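Local coordinates for protein amidase, hydantoinase/carbamoylase family (Paraburkholderia phymatum, PDB 6C0D) that probably hydrolyses N-carbamoyl-L-amino acids as a homodimeric, metal-dependent amidase of the peptidase M20 family, at residues Arg20-Leu25 against Gln400-Gly405; Gly97-Ala102 against Ile394-Glu399. One frame throughout, in Å; residues are numbered along the deposited sequence. Where two conformers were deposited one is given.

Contact 1 of 2, residues Arg20-Leu25 against Gln400-Gly405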
# COMPACT_ATOMS: atom_id res chain seq x y z
N ARG A 20 -15.40 -10.00 -45.63
CA ARG A 20 -14.16 -10.78 -45.52
C ARG A 20 -13.31 -10.27 -44.36
O ARG A 20 -12.73 -11.07 -43.61
CB ARG A 20 -13.39 -10.69 -46.84
CG ARG A 20 -12.12 -11.52 -46.93
CD ARG A 20 -11.57 -11.50 -48.37
NE ARG A 20 -11.21 -10.14 -48.79
CZ ARG A 20 -10.89 -9.81 -50.04
NH1 ARG A 20 -10.88 -10.73 -51.00
NH2 ARG A 20 -10.56 -8.55 -50.33
N LEU A 21 -13.21 -8.95 -44.21
CA LEU A 21 -12.45 -8.36 -43.10
C LEU A 21 -12.98 -8.82 -41.75
O LEU A 21 -12.23 -9.32 -40.90
CB LEU A 21 -12.51 -6.84 -43.20
CG LEU A 21 -11.95 -6.09 -42.00
CD1 LEU A 21 -10.42 -6.18 -42.02
CD2 LEU A 21 -12.43 -4.64 -42.03
N LEU A 22 -14.29 -8.63 -41.52
CA LEU A 22 -14.88 -9.00 -40.23
C LEU A 22 -14.81 -10.51 -40.00
O LEU A 22 -14.60 -10.96 -38.87
CB LEU A 22 -16.33 -8.50 -40.16
CG LEU A 22 -16.34 -6.97 -40.03
CD1 LEU A 22 -17.72 -6.39 -40.36
CD2 LEU A 22 -15.89 -6.58 -38.64
N ASP A 23 -15.01 -11.31 -41.06
CA ASP A 23 -14.93 -12.77 -40.90
C ASP A 23 -13.56 -13.19 -40.38
O ASP A 23 -13.45 -14.03 -39.49
CB ASP A 23 -15.22 -13.48 -42.23
CG ASP A 23 -16.70 -13.43 -42.64
OD1 ASP A 23 -17.55 -12.93 -41.87
OD2 ASP A 23 -17.01 -13.90 -43.77
N ASP A 24 -12.49 -12.62 -40.96
CA ASP A 24 -11.14 -12.95 -40.50
C ASP A 24 -10.89 -12.47 -39.07
O ASP A 24 -10.26 -13.17 -38.28
CB ASP A 24 -10.09 -12.36 -41.43
CG ASP A 24 -9.86 -13.20 -42.69
OD1 ASP A 24 -10.27 -14.38 -42.73
OD2 ASP A 24 -9.25 -12.67 -43.64
N LEU A 25 -11.37 -11.27 -38.72
CA LEU A 25 -11.21 -10.81 -37.34
C LEU A 25 -11.90 -11.76 -36.37
O LEU A 25 -11.37 -12.05 -35.29
CB LEU A 25 -11.75 -9.39 -37.17
CG LEU A 25 -10.75 -8.32 -37.58
CD1 LEU A 25 -11.46 -6.99 -37.57
CD2 LEU A 25 -9.55 -8.30 -36.63
N GLN A 400 -19.01 -1.00 -37.81
CA GLN A 400 -18.88 0.03 -38.85
C GLN A 400 -17.62 0.88 -38.65
O GLN A 400 -17.08 1.43 -39.61
CB GLN A 400 -20.13 0.92 -38.87
CG GLN A 400 -20.47 1.53 -37.51
CD GLN A 400 -21.53 2.59 -37.60
OE1 GLN A 400 -21.27 3.69 -38.09
NE2 GLN A 400 -22.74 2.28 -37.14
N HIS A 401 -17.14 1.01 -37.41
CA HIS A 401 -15.90 1.75 -37.22
C HIS A 401 -14.66 0.89 -37.51
O HIS A 401 -13.63 1.42 -37.96
CB HIS A 401 -15.85 2.34 -35.81
CG HIS A 401 -16.98 3.28 -35.53
ND1 HIS A 401 -17.39 3.61 -34.25
CD2 HIS A 401 -17.81 3.94 -36.37
CE1 HIS A 401 -18.43 4.42 -34.32
NE2 HIS A 401 -18.69 4.66 -35.60
N ILE A 402 -14.75 -0.42 -37.27
CA ILE A 402 -13.69 -1.32 -37.73
C ILE A 402 -13.55 -1.25 -39.25
O ILE A 402 -12.44 -1.17 -39.79
CB ILE A 402 -13.97 -2.76 -37.26
CG1 ILE A 402 -14.02 -2.85 -35.73
CG2 ILE A 402 -12.93 -3.74 -37.88
CD1 ILE A 402 -14.55 -4.19 -35.19
N VAL A 403 -14.68 -1.28 -39.95
CA VAL A 403 -14.69 -1.19 -41.41
C VAL A 403 -14.13 0.14 -41.87
O VAL A 403 -13.30 0.20 -42.78
CB VAL A 403 -16.11 -1.43 -41.94
CG1 VAL A 403 -16.20 -1.08 -43.44
CG2 VAL A 403 -16.52 -2.88 -41.69
N LEU A 404 -14.61 1.25 -41.28
CA LEU A 404 -14.10 2.56 -41.71
C LEU A 404 -12.59 2.68 -41.51
O LEU A 404 -11.87 3.20 -42.38
CB LEU A 404 -14.82 3.68 -40.95
CG LEU A 404 -14.31 5.10 -41.23
CD1 LEU A 404 -14.48 5.46 -42.72
CD2 LEU A 404 -14.99 6.15 -40.33
N GLY A 405 -12.08 2.21 -40.37
CA GLY A 405 -10.64 2.24 -40.15
C GLY A 405 -9.88 1.53 -41.26
O GLY A 405 -8.83 2.00 -41.72
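Ile-402 meets Leu-22 and Leu-25 through a single methyl, CG2, and with its neighbour Val-403 it supplies the whole face that the helix at 400-405 turns toward the helix at 20-25. With chi1 at -61°, CG1 of Ile-402 lies beside the backbone N while CG2 stands anti to it, and this branch is the one that reaches the leucines. CD1 of Leu-25 comes closest, 3.6 Å from CG2 of Ile-402, and the two side chains meet at a slant. CD2 of Leu-22 touches the same methyl more loosely, at 4.2 Å from Ile-402 CG2.

Leu-22 splits its two methyls between neighbouring residues. While CD2 lies against Ile-402, CD1 rests 3.9 Å from CG2 of Val-403, and here the side chains cross at about a right angle. The CB of Leu-22 does not itself head for the other helix; the branched end bends over to it. Leu-21, one residue earlier, has CG anti to its backbone N (chi1 171°) and lays CD2 on the backbone between the two partners, 4.1 Å from Ile-402 O and 4.2 Å from Val-403 CA.

Between side chains the contacts are apolar; Leu-21 CD2 also lies against a carbonyl oxygen. The axes of the two segments stay 10.6 Å apart at closest approach and run at 112° to each other, which fits a steep crossing bridged by branched side chains, with just 209 Å² buried. Away from this contact, helix 18-30 is tied by charge: Arg-20 forms salt bridges with Glu-110 and Glu-117, and Asp-24 with Arg-57 and Arg-113. The arrangement is plain helix-helix packing, in which the N-terminal and C-terminal helices of the chain meet within the part of this M20-family fold that carries the zinc site.

Contact 2 of 2, residues Gly97-Ala102 against Ile394-Glu399. With ZN (zinc ion), chain B.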
# COMPACT_ATOMS: atom_id res chain seq x y z
N GLY A 97 -8.02 -8.29 -25.18
CA GLY A 97 -9.23 -8.08 -25.94
C GLY A 97 -9.07 -8.58 -27.38
O GLY A 97 -7.98 -8.92 -27.83
N TRP A 98 -10.19 -8.60 -28.11
CA TRP A 98 -10.17 -9.27 -29.40
C TRP A 98 -9.63 -8.39 -30.52
O TRP A 98 -9.39 -8.89 -31.62
CB TRP A 98 -11.57 -9.79 -29.76
CG TRP A 98 -12.57 -8.78 -30.26
CD1 TRP A 98 -13.17 -7.77 -29.54
CD2 TRP A 98 -13.16 -8.75 -31.57
NE1 TRP A 98 -14.07 -7.10 -30.34
CE2 TRP A 98 -14.08 -7.67 -31.59
CE3 TRP A 98 -12.98 -9.51 -32.74
CZ2 TRP A 98 -14.82 -7.35 -32.73
CZ3 TRP A 98 -13.72 -9.19 -33.86
CH2 TRP A 98 -14.63 -8.12 -33.85
N LEU A 99 -9.41 -7.10 -30.26
CA LEU A 99 -8.92 -6.22 -31.31
C LEU A 99 -7.54 -5.65 -31.06
O LEU A 99 -6.92 -5.16 -32.01
CB LEU A 99 -9.91 -5.06 -31.54
CG LEU A 99 -11.32 -5.50 -31.95
CD1 LEU A 99 -12.27 -4.31 -31.93
CD2 LEU A 99 -11.30 -6.15 -33.33
N ASP A 100 -7.04 -5.66 -29.82
CA ASP A 100 -5.69 -5.16 -29.59
C ASP A 100 -4.70 -6.03 -30.33
O ASP A 100 -4.57 -7.23 -30.05
CB ASP A 100 -5.36 -5.14 -28.09
CG ASP A 100 -4.03 -4.42 -27.79
OD1 ASP A 100 -3.07 -4.54 -28.59
OD2 ASP A 100 -3.94 -3.73 -26.75
N GLY A 101 -4.00 -5.42 -31.28
CA GLY A 101 -3.07 -6.15 -32.12
C GLY A 101 -3.72 -6.81 -33.31
O GLY A 101 -3.32 -6.56 -34.44
N ALA A 102 -4.75 -7.64 -33.06
CA ALA A 102 -5.44 -8.33 -34.14
C ALA A 102 -5.93 -7.37 -35.22
O ALA A 102 -5.86 -7.67 -36.42
CB ALA A 102 -6.62 -9.12 -33.58
N ILE A 394 -14.48 -5.46 -21.19
CA ILE A 394 -14.86 -5.93 -22.52
C ILE A 394 -14.47 -4.91 -23.59
O ILE A 394 -15.29 -4.09 -24.01
CB ILE A 394 -16.37 -6.23 -22.58
N GLU A 395 -13.21 -4.97 -24.03
CA GLU A 395 -12.72 -4.10 -25.10
C GLU A 395 -13.47 -4.36 -26.40
O GLU A 395 -13.70 -5.52 -26.77
CB GLU A 395 -11.21 -4.33 -25.28
CG GLU A 395 -10.63 -3.98 -26.64
CD GLU A 395 -9.26 -4.63 -26.85
OE1 GLU A 395 -9.11 -5.43 -27.80
OE2 GLU A 395 -8.33 -4.34 -26.05
N ASP A 396 -13.85 -3.29 -27.11
CA ASP A 396 -14.67 -3.46 -28.30
C ASP A 396 -14.73 -2.18 -29.13
O ASP A 396 -14.48 -1.08 -28.64
CB ASP A 396 -16.10 -3.91 -27.95
CG ASP A 396 -16.74 -4.72 -29.06
OD1 ASP A 396 -16.07 -4.97 -30.09
OD2 ASP A 396 -17.92 -5.11 -28.91
N THR A 397 -15.10 -2.35 -30.41
CA THR A 397 -15.25 -1.28 -31.39
C THR A 397 -16.43 -1.63 -32.30
O THR A 397 -16.54 -2.79 -32.72
CB THR A 397 -13.97 -1.12 -32.22
OG1 THR A 397 -12.86 -0.81 -31.36
CG2 THR A 397 -14.14 -0.02 -33.25
N ALA A 398 -17.31 -0.66 -32.58
CA ALA A 398 -18.44 -0.93 -33.46
C ALA A 398 -17.96 -1.45 -34.80
O ALA A 398 -16.93 -1.00 -35.32
CB ALA A 398 -19.26 0.34 -33.67
N GLU A 399 -18.70 -2.41 -35.38
CA GLU A 399 -18.25 -3.01 -36.64
C GLU A 399 -18.09 -1.96 -37.73
O GLU A 399 -17.15 -2.02 -38.52
CB GLU A 399 -19.21 -4.10 -37.10
CG GLU A 399 -19.23 -5.32 -36.18
CD GLU A 399 -19.77 -6.59 -36.83
OE1 GLU A 399 -20.32 -6.53 -37.95
OE2 GLU A 399 -19.61 -7.66 -36.22
ZN ZN B . -1.16 -3.73 -29.22
O HOH W 1 -6.63 -6.09 -25.16
O HOH W 2 -12.42 -8.12 -26.23
O HOH W 3 -6.22 -2.03 -25.61
O HOH W 4 -0.69 -3.34 -27.20
O HOH W 5 0.67 -2.60 -29.88
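Glu-395 sends its carboxylate into the loop at 97-100, where OE1 accepts two backbone N-H groups. Its CG is anti to the backbone N (chi1 156°) and the chain runs on extended, bringing CD to 3.6 Å from Gly-97 CA. The N of Leu-99 approaches OE1 of Glu-395 almost in line with the C-O bond, at 3.0 Å; the N of Asp-100 comes to the same oxygen on its syn side but tilted out of the carboxylate plane, at 2.9 Å. OE2 of Glu-395 is linked through one water to Gly-97 N and through another to Asp-100 OD2.

CG of Trp-98 sits between its backbone N and carbonyl carbon (chi1 77°), and from there the indole reaches the second loop, where NE1 donates to OD1 of Asp-396 at 2.9 Å, with the acceptor in the indole plane but the donor 53° above the carboxylate. Thr-397 N reaches this OD1 from the opposite face, so two donors hold the oxygen. CD2 of Leu-99 sits 3.5 Å above the centre of the Trp-98 ring, while CD1 of Leu-99 lies 3.6 Å from Thr-397 OG1, a hydroxyl hydrogen-bonded to Pro-384 O and Ser-385 OG.

Asp-100 binds zinc through OD1 at 2.2 Å, alongside His-89, His-196 and two waters. Glu-395 is thus a second-shell residue, gripping the N of a metal ligand.

The two loops lead into helices 102-117 and 399-419, and Ile-197 of strand 189-198 packs against Leu-99, Asp-100, Glu-395 and Thr-397.

In the fold
The centres of contacts 1 and 2 are 11 Å apart, on the same side of the chain's centre. Along the chain the order is 20-25, 97-102, 394-399, 400-405, so contact 2 falls within the span that contact 1 brackets, and the loop at 394-399 runs directly into helix 399-419. The two contacts also touch, with Leu-25 CB 3.9 Å from Trp-98 CZ3 and Ile-402 CD1 3.5 Å from Thr-397 O. Packing between the terminal helices therefore continues into the loops around the zinc site, all within the zinc-bearing part of the M20 fold. The side chain of Leu-25 in contact 1 is about 12 Å from the zinc, whereas contact 2 contains the metal ligand Asp-100.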